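Local coordinates for protein putative aminopeptidase (Leishmania major, PDB 5NTH) that binds two manganese ions and probably acts as an M17 metalloaminopeptidase that releases N-terminal residues from peptides, at residues F28-T33 and I209-Q214; S119-V124 and A152-R157; S452-Y457 and G527-F532. All blocks are in the same frame, centred on the assembly; numbering follows the deposited sequence.

Interaction 1 (F28-T33 and I209-Q214); sequences FKSNVT and ICTSVQ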
loop_
_atom_site.group_PDB
_atom_site.type_symbol
_atom_site.label_atom_id
_atom_site.label_comp_id
_atom_site.label_asym_id
_atom_site.label_seq_id
_atom_site.Cartn_x
_atom_site.Cartn_y
_atom_site.Cartn_z
ATOM N N PHE A 28 28.592 -31.072 -18.621
ATOM C CA PHE A 28 29.032 -29.688 -18.658
ATOM C C PHE A 28 30.540 -29.537 -18.489
ATOM O O PHE A 28 31.123 -30.159 -17.616
ATOM C CB PHE A 28 28.324 -28.894 -17.558
ATOM C CG PHE A 28 28.517 -27.439 -17.680
ATOM C CD1 PHE A 28 27.689 -26.710 -18.472
ATOM C CD2 PHE A 28 29.565 -26.817 -17.046
ATOM C CE1 PHE A 28 27.880 -25.351 -18.615
ATOM C CE2 PHE A 28 29.774 -25.470 -17.173
ATOM C CZ PHE A 28 28.929 -24.731 -17.970
ATOM N N LYS A 29 31.153 -28.703 -19.320
ATOM C CA LYS A 29 32.499 -28.210 -19.073
ATOM C C LYS A 29 32.538 -26.711 -19.156
ATOM O O LYS A 29 31.871 -26.106 -19.989
ATOM C CB LYS A 29 33.481 -28.786 -20.082
ATOM C CG LYS A 29 33.642 -30.285 -19.904
ATOM C CD LYS A 29 34.712 -30.892 -20.818
ATOM C CE LYS A 29 34.799 -32.421 -20.654
ATOM N NZ LYS A 29 33.526 -33.149 -21.003
ATOM N N SER A 30 33.366 -26.092 -18.327
ATOM C CA SER A 30 33.530 -24.659 -18.440
ATOM C C SER A 30 34.105 -24.342 -19.820
ATOM O O SER A 30 34.445 -25.237 -20.601
ATOM C CB SER A 30 34.411 -24.077 -17.321
ATOM O OG SER A 30 35.717 -23.735 -17.741
ATOM N N ASN A 31 34.202 -23.061 -20.115
ATOM C CA ASN A 31 34.838 -22.631 -21.336
ATOM C C ASN A 31 35.998 -21.762 -21.000
ATOM O O ASN A 31 36.275 -20.781 -21.693
ATOM C CB ASN A 31 33.838 -21.896 -22.244
ATOM C CG ASN A 31 33.370 -20.548 -21.673
ATOM O OD1 ASN A 31 33.541 -20.219 -20.463
ATOM N ND2 ASN A 31 32.764 -19.750 -22.555
ATOM N N VAL A 32 36.648 -22.123 -19.898
ATOM C CA VAL A 32 37.835 -21.451 -19.437
ATOM C C VAL A 32 39.019 -22.413 -19.505
ATOM O O VAL A 32 38.932 -23.593 -19.136
ATOM C CB VAL A 32 37.649 -20.931 -18.018
ATOM C CG1 VAL A 32 38.883 -20.187 -17.557
ATOM C CG2 VAL A 32 36.450 -20.004 -17.988
ATOM N N THR A 33 40.129 -21.885 -19.999
ATOM C CA THR A 33 41.376 -22.602 -20.032
ATOM C C THR A 33 42.435 -21.734 -19.394
ATOM O O THR A 33 42.279 -20.510 -19.247
ATOM C CB THR A 33 41.779 -22.969 -21.481
ATOM O OG1 THR A 33 41.980 -21.782 -22.284
ATOM C CG2 THR A 33 40.722 -23.864 -22.098
ATOM N N ILE A 209 37.021 -26.138 -10.629
ATOM C CA ILE A 209 36.325 -24.949 -10.081
ATOM C C ILE A 209 35.542 -24.215 -11.173
ATOM O O ILE A 209 34.345 -23.966 -11.020
ATOM C CB ILE A 209 37.294 -24.001 -9.352
ATOM C CG1 ILE A 209 37.647 -24.586 -7.993
ATOM C CG2 ILE A 209 36.678 -22.657 -9.085
ATOM C CD1 ILE A 209 38.881 -23.946 -7.362
ATOM N N CYS A 210 36.203 -23.879 -12.276
ATOM C CA CYS A 210 35.536 -23.172 -13.374
ATOM C C CYS A 210 34.309 -23.938 -13.826
ATOM O O CYS A 210 33.248 -23.363 -13.907
ATOM C CB CYS A 210 36.476 -22.952 -14.552
ATOM S SG CYS A 210 37.730 -21.709 -14.202
ATOM N N THR A 211 34.460 -25.239 -14.078
ATOM C CA THR A 211 33.335 -26.092 -14.483
ATOM C C THR A 211 32.209 -26.068 -13.455
ATOM O O THR A 211 31.038 -25.949 -13.835
ATOM C CB THR A 211 33.785 -27.543 -14.717
ATOM O OG1 THR A 211 34.621 -27.612 -15.872
ATOM C CG2 THR A 211 32.615 -28.492 -14.937
ATOM N N SER A 212 32.566 -26.197 -12.175
ATOM C CA SER A 212 31.579 -26.166 -11.113
ATOM C C SER A 212 30.914 -24.802 -10.927
ATOM O O SER A 212 29.723 -24.749 -10.666
ATOM C CB SER A 212 32.148 -26.647 -9.758
ATOM O OG SER A 212 31.971 -28.051 -9.588
ATOM N N VAL A 213 31.657 -23.710 -10.992
ATOM C CA VAL A 213 31.031 -22.400 -10.847
ATOM C C VAL A 213 29.999 -22.225 -11.985
ATOM O O VAL A 213 28.833 -21.896 -11.761
ATOM C CB VAL A 213 32.061 -21.265 -10.914
ATOM C CG1 VAL A 213 31.415 -19.942 -11.263
ATOM C CG2 VAL A 213 32.803 -21.114 -9.616
ATOM N N GLN A 214 30.430 -22.470 -13.208
ATOM C CA GLN A 214 29.531 -22.366 -14.345
ATOM C C GLN A 214 28.365 -23.361 -14.410
ATOM O O GLN A 214 27.300 -23.003 -14.913
ATOM C CB GLN A 214 30.325 -22.429 -15.631
ATOM C CG GLN A 214 30.961 -21.093 -15.904
ATOM C CD GLN A 214 31.765 -21.108 -17.154
ATOM O OE1 GLN A 214 31.876 -22.132 -17.789
ATOM N NE2 GLN A 214 32.333 -19.976 -17.511
#
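An ST turn at Ser30 leads into strand 32-34, at the edge of the six-stranded mixed sheet, and lies against Cys210, Thr211 and Gln214 of helix 203-221. Ser30 OG accepts from Val32 N at 2.8 Å, closing the turn. Across the contact Ser30 N points almost straight (168°) at Thr211 OG1, 3.1 Å away; the same hydroxyl is hydrogen-bonded to Glu207 O, one helical turn earlier. Ser30 CB and CA rest against Gln214 OE1, while Ser30 OG approaches Cys210 CB to 3.4 Å. The Gln214 chain runs extended beyond CG and brings its amide to Asn31, where NE2 donates to OD1 at 3.2 Å. Asn31 OD1 sits close to the Gln214 amide plane, but NE2 approaches tilted from the Asn31 carbonyl plane, the two amides being turned 60° apart. Asn31 N adds a weak bond to Gln214 OE1. The stronger partner of Gln214 NE2 is Ala156 O of helix 148-156. At one end of the contact the Phe28 ring, with CG anti to the backbone N (chi1 -169°), meets Gln214 CB obliquely through CE2 at 3.5 Å. At the other, Val32 CG1 touches Cys210 SG at 3.9 Å. Two bonds at NE2 and a weak one at OE1 probably fix which way the buried Gln214 amide is turned; through NE2 it links Asn31 and Ala156 to helix 203-221.

Interaction 2 (S119-V124 and A152-R157); sequences SMSEAV and ANAVAR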
loop_
_atom_site.group_PDB
_atom_site.type_symbol
_atom_site.label_atom_id
_atom_site.label_comp_id
_atom_site.label_asym_id
_atom_site.label_seq_id
_atom_site.Cartn_x
_atom_site.Cartn_y
_atom_site.Cartn_z
ATOM N N SER A 119 36.277 -6.579 -9.331
ATOM C CA SER A 119 36.671 -5.765 -10.456
ATOM C C SER A 119 37.138 -6.620 -11.636
ATOM O O SER A 119 36.898 -6.289 -12.788
ATOM C CB SER A 119 37.748 -4.799 -10.002
ATOM O OG SER A 119 37.206 -3.945 -9.009
ATOM N N MET A 120 37.777 -7.740 -11.330
ATOM C CA MET A 120 38.213 -8.690 -12.355
ATOM C C MET A 120 37.021 -9.202 -13.123
ATOM O O MET A 120 37.042 -9.240 -14.333
ATOM C CB MET A 120 38.936 -9.890 -11.741
ATOM C CG MET A 120 40.316 -9.597 -11.197
ATOM S SD MET A 120 41.234 -11.088 -10.691
ATOM C CE MET A 120 42.793 -10.292 -10.273
ATOM N N SER A 121 35.993 -9.603 -12.390
ATOM C CA SER A 121 34.731 -10.017 -12.988
ATOM C C SER A 121 34.055 -8.906 -13.820
ATOM O O SER A 121 33.595 -9.170 -14.934
ATOM C CB SER A 121 33.805 -10.575 -11.905
ATOM O OG SER A 121 34.121 -11.943 -11.686
ATOM N N GLU A 122 34.004 -7.683 -13.303
ATOM C CA GLU A 122 33.433 -6.575 -14.069
ATOM C C GLU A 122 34.235 -6.343 -15.332
ATOM O O GLU A 122 33.669 -6.049 -16.370
ATOM C CB GLU A 122 33.358 -5.270 -13.268
ATOM C CG GLU A 122 32.263 -5.240 -12.195
ATOM C CD GLU A 122 32.259 -3.968 -11.324
ATOM O OE1 GLU A 122 33.043 -3.018 -11.596
ATOM O OE2 GLU A 122 31.455 -3.918 -10.360
ATOM N N ALA A 123 35.550 -6.483 -15.249
ATOM C CA ALA A 123 36.403 -6.180 -16.374
ATOM C C ALA A 123 36.342 -7.274 -17.437
ATOM O O ALA A 123 36.281 -6.973 -18.652
ATOM C CB ALA A 123 37.815 -5.989 -15.903
ATOM N N VAL A 124 36.356 -8.534 -16.997
ATOM C CA VAL A 124 36.139 -9.662 -17.899
ATOM C C VAL A 124 34.820 -9.498 -18.662
ATOM O O VAL A 124 34.813 -9.482 -19.881
ATOM C CB VAL A 124 36.189 -11.012 -17.160
ATOM C CG1 VAL A 124 35.648 -12.151 -18.014
ATOM C CG2 VAL A 124 37.625 -11.325 -16.768
ATOM N N ALA A 152 40.299 -17.977 -10.834
ATOM C CA ALA A 152 39.526 -18.952 -11.591
ATOM C C ALA A 152 38.015 -18.665 -11.458
ATOM O O ALA A 152 37.280 -18.646 -12.470
ATOM C CB ALA A 152 39.848 -20.357 -11.161
ATOM N N ASN A 153 37.583 -18.418 -10.211
ATOM C CA ASN A 153 36.219 -17.991 -9.908
ATOM C C ASN A 153 35.803 -16.696 -10.627
ATOM O O ASN A 153 34.808 -16.711 -11.322
ATOM C CB ASN A 153 36.042 -17.840 -8.392
ATOM C CG ASN A 153 34.583 -17.555 -7.961
ATOM O OD1 ASN A 153 33.641 -17.825 -8.679
ATOM N ND2 ASN A 153 34.411 -17.027 -6.760
ATOM N N ALA A 154 36.571 -15.614 -10.462
ATOM C CA ALA A 154 36.263 -14.268 -11.021
ATOM C C ALA A 154 36.072 -14.246 -12.525
ATOM O O ALA A 154 35.284 -13.443 -13.075
ATOM C CB ALA A 154 37.352 -13.279 -10.657
ATOM N N VAL A 155 36.802 -15.121 -13.191
ATOM C CA VAL A 155 36.728 -15.193 -14.619
ATOM C C VAL A 155 35.620 -16.084 -15.056
ATOM O O VAL A 155 34.858 -15.711 -15.928
ATOM C CB VAL A 155 38.036 -15.725 -15.208
ATOM C CG1 VAL A 155 37.901 -15.943 -16.710
ATOM C CG2 VAL A 155 39.165 -14.738 -14.929
ATOM N N ALA A 156 35.557 -17.276 -14.487
ATOM C CA ALA A 156 34.511 -18.268 -14.815
ATOM C C ALA A 156 33.118 -17.683 -14.739
ATOM O O ALA A 156 32.292 -17.878 -15.628
ATOM C CB ALA A 156 34.586 -19.449 -13.867
ATOM N N ARG A 157 32.887 -16.926 -13.671
ATOM C CA ARG A 157 31.562 -16.429 -13.354
ATOM C C ARG A 157 31.241 -15.222 -14.193
ATOM O O ARG A 157 30.089 -14.789 -14.168
ATOM C CB ARG A 157 31.437 -16.065 -11.862
ATOM C CG ARG A 157 32.132 -14.768 -11.487
ATOM C CD ARG A 157 31.952 -14.432 -10.018
ATOM N NE ARG A 157 32.733 -13.245 -9.659
ATOM C CZ ARG A 157 33.066 -12.862 -8.423
ATOM N NH1 ARG A 157 32.669 -13.571 -7.371
ATOM N NH2 ARG A 157 33.800 -11.751 -8.230
#
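Ala154 and Ser121 have the nearest CA atoms where helices 148-156 and 117-127 meet, their local axes passing 8.2 Å apart at a signed crossing angle of -32° and running in roughly the same direction. Ala154 CB touches both Met120 CB, at 3.9 Å, and Ser121 OG, at 3.6 Å. Ala154 O probably accepts from Ser121 OG, though the modelled separation is too short to be trusted. On the next residue, Val155 CG2 meets Val124 CG2 at 4.2 Å, the two side chains crossing at about a right angle; both valines also touch Leu181 on strand 181-185 of the six-stranded sheet. Arg157 then turns back toward the first helix: its chain is extended from CG to NE, and NE donates to Ser121 OG at 2.8 Å with an angle of 161°. The oxygen lies at the edge of the guanidinium, near its plane. Beyond it, Arg157 NH1 donates to Gly453 O, and NH2 makes a weak bond to Ala117 O. The bond from Arg157 NE to the Ser121 hydroxyl thus provides a polar bridge between helices otherwise joined by apolar contacts of Met120 CB, Ala154 CB and two valine methyls.

Interaction 3 (S452-Y457 and G527-F532); sequences SGDLCY and GVTLVF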
loop_
_atom_site.group_PDB
_atom_site.type_symbol
_atom_site.label_atom_id
_atom_site.label_comp_id
_atom_site.label_asym_id
_atom_site.label_seq_id
_atom_site.Cartn_x
_atom_site.Cartn_y
_atom_site.Cartn_z
ATOM N N SER A 452 38.498 -16.623 -1.667
ATOM C CA SER A 452 37.740 -17.162 -2.802
ATOM C C SER A 452 37.100 -16.109 -3.685
ATOM O O SER A 452 36.704 -16.428 -4.773
ATOM C CB SER A 452 36.603 -18.082 -2.324
ATOM O OG SER A 452 35.546 -17.360 -1.733
ATOM N N GLY A 453 36.933 -14.889 -3.195
ATOM C CA GLY A 453 36.085 -13.900 -3.846
ATOM C C GLY A 453 34.571 -14.120 -3.768
ATOM O O GLY A 453 33.825 -13.441 -4.471
ATOM N N ASP A 454 34.127 -15.090 -2.962
ATOM C CA ASP A 454 32.709 -15.294 -2.609
ATOM C C ASP A 454 32.548 -14.734 -1.183
ATOM O O ASP A 454 32.608 -15.459 -0.182
ATOM C CB ASP A 454 32.338 -16.787 -2.592
ATOM C CG ASP A 454 32.160 -17.407 -3.982
ATOM O OD1 ASP A 454 32.386 -16.750 -5.016
ATOM O OD2 ASP A 454 31.772 -18.597 -4.047
ATOM N N LEU A 455 32.317 -13.441 -1.104
ATOM C CA LEU A 455 32.384 -12.738 0.160
ATOM C C LEU A 455 31.296 -13.110 1.188
ATOM O O LEU A 455 30.278 -13.717 0.881
ATOM C CB LEU A 455 32.390 -11.233 -0.090
ATOM C CG LEU A 455 33.388 -10.706 -1.117
ATOM C CD1 LEU A 455 33.254 -9.195 -1.255
ATOM C CD2 LEU A 455 34.801 -11.067 -0.732
ATOM N N CYS A 456 31.571 -12.697 2.420
ATOM C CA CYS A 456 30.944 -13.190 3.622
ATOM C C CYS A 456 31.043 -12.159 4.687
ATOM O O CYS A 456 32.009 -11.402 4.729
ATOM C CB CYS A 456 31.729 -14.350 4.165
ATOM S SG CYS A 456 31.196 -15.883 3.514
ATOM N N TYR A 457 30.082 -12.190 5.608
ATOM C CA TYR A 457 30.162 -11.318 6.757
ATOM C C TYR A 457 29.303 -11.876 7.842
ATOM O O TYR A 457 28.201 -12.297 7.549
ATOM C CB TYR A 457 29.758 -9.901 6.410
ATOM C CG TYR A 457 30.237 -8.964 7.443
ATOM C CD1 TYR A 457 31.522 -8.465 7.398
ATOM C CD2 TYR A 457 29.435 -8.628 8.526
ATOM C CE1 TYR A 457 31.997 -7.610 8.398
ATOM C CE2 TYR A 457 29.893 -7.786 9.536
ATOM C CZ TYR A 457 31.174 -7.286 9.471
ATOM O OH TYR A 457 31.618 -6.437 10.431
ATOM N N GLY A 527 29.107 -19.619 -3.862
ATOM C CA GLY A 527 29.053 -20.729 -2.950
ATOM C C GLY A 527 30.069 -21.786 -3.289
ATOM O O GLY A 527 30.630 -22.402 -2.396
ATOM N N VAL A 528 30.289 -22.001 -4.577
ATOM C CA VAL A 528 31.115 -23.090 -5.078
ATOM C C VAL A 528 32.561 -22.950 -4.629
ATOM O O VAL A 528 33.208 -23.934 -4.255
ATOM C CB VAL A 528 31.126 -23.098 -6.615
ATOM C CG1 VAL A 528 32.132 -24.114 -7.136
ATOM C CG2 VAL A 528 29.735 -23.409 -7.165
ATOM N N THR A 529 33.063 -21.722 -4.705
ATOM C CA THR A 529 34.456 -21.423 -4.413
ATOM C C THR A 529 34.645 -21.029 -2.948
ATOM O O THR A 529 35.780 -21.082 -2.422
ATOM C CB THR A 529 34.990 -20.308 -5.344
ATOM O OG1 THR A 529 34.654 -20.607 -6.705
ATOM C CG2 THR A 529 36.499 -20.204 -5.276
ATOM N N LEU A 530 33.563 -20.618 -2.282
ATOM C CA LEU A 530 33.646 -20.353 -0.865
ATOM C C LEU A 530 33.984 -21.665 -0.161
ATOM O O LEU A 530 34.931 -21.741 0.614
ATOM C CB LEU A 530 32.347 -19.762 -0.358
ATOM C CG LEU A 530 32.301 -19.494 1.151
ATOM C CD1 LEU A 530 33.303 -18.439 1.628
ATOM C CD2 LEU A 530 30.885 -19.107 1.494
ATOM N N VAL A 531 33.224 -22.700 -0.497
ATOM C CA VAL A 531 33.307 -24.030 0.120
ATOM C C VAL A 531 34.578 -24.799 -0.235
ATOM O O VAL A 531 35.143 -25.504 0.591
ATOM C CB VAL A 531 32.100 -24.859 -0.307
ATOM C CG1 VAL A 531 32.290 -26.339 -0.062
ATOM C CG2 VAL A 531 30.880 -24.392 0.444
ATOM N N PHE A 532 34.999 -24.692 -1.481
ATOM C CA PHE A 532 36.273 -25.216 -1.881
ATOM C C PHE A 532 37.382 -24.628 -1.001
ATOM O O PHE A 532 38.151 -25.374 -0.421
ATOM C CB PHE A 532 36.508 -24.921 -3.352
ATOM C CG PHE A 532 37.572 -25.765 -3.966
ATOM C CD1 PHE A 532 38.880 -25.364 -3.940
ATOM C CD2 PHE A 532 37.250 -26.988 -4.568
ATOM C CE1 PHE A 532 39.861 -26.155 -4.521
ATOM C CE2 PHE A 532 38.227 -27.787 -5.159
ATOM C CZ PHE A 532 39.535 -27.364 -5.136
#
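Asp454 and Ser452 form the tight part of this contact, against the first turn of helix 528-536. Asp454 OD2 accepts from Gly527 N, the residue just before the helix, at 2.9 Å, the donor standing 51° out of the carboxylate plane. Thr529 N and Leu530 N add weak bonds to the same oxygen, at 3.4 Å and 3.2 Å from OD2, and Asp454 CB packs on Leu530 CB at 3.7 Å. The stronger polar partner of the carboxylate is elsewhere, Asn153 ND2 on OD1. Ser452 closes an ST turn: with chi1 at 72°, OG lies between the backbone N and the carbonyl carbon, where it accepts from Asp454 N at 2.9 Å and bonds to Ala448 O. Ser452 CB faces Thr529 O at 3.1 Å. Farther along, the contact thins to apolar touching, Cys456 SG meeting Leu530 CD1 and CD2 alike at 3.8 Å. No part of it faces solvent; Leu455 points away from the helix and packs on Tyr465 of a second subunit. One good and two weak N-H bonds on OD2, with Asn153 on OD1 and a long, weak ion pair to Arg157, would be consistent with a charged aspartate, probably stabilised also by the positive end of the helix dipole.

Overall arrangement
The three contacts lie close together, with centres 13 to 16 Å apart, where the N-terminal sheet and its helices meet the catalytic domain. Along the chain, interaction 2 is nested inside the loop closed by interaction 1, and interaction 3 follows both. Helix 148-156 touches the other two: Ala152 and Ala156 pack on Cys210 of interaction 1, and Asn153 packs on Thr529 while its ND2 bonds to both Asp454 OD1 and Ser452 O of interaction 3. Helix 203-221 joins interactions 1 and 3 directly, Ile209 and Val213 resting on Thr529. All three lie away from the manganese and actinonin sites; the links between them join the N-terminal part to the catalytic part.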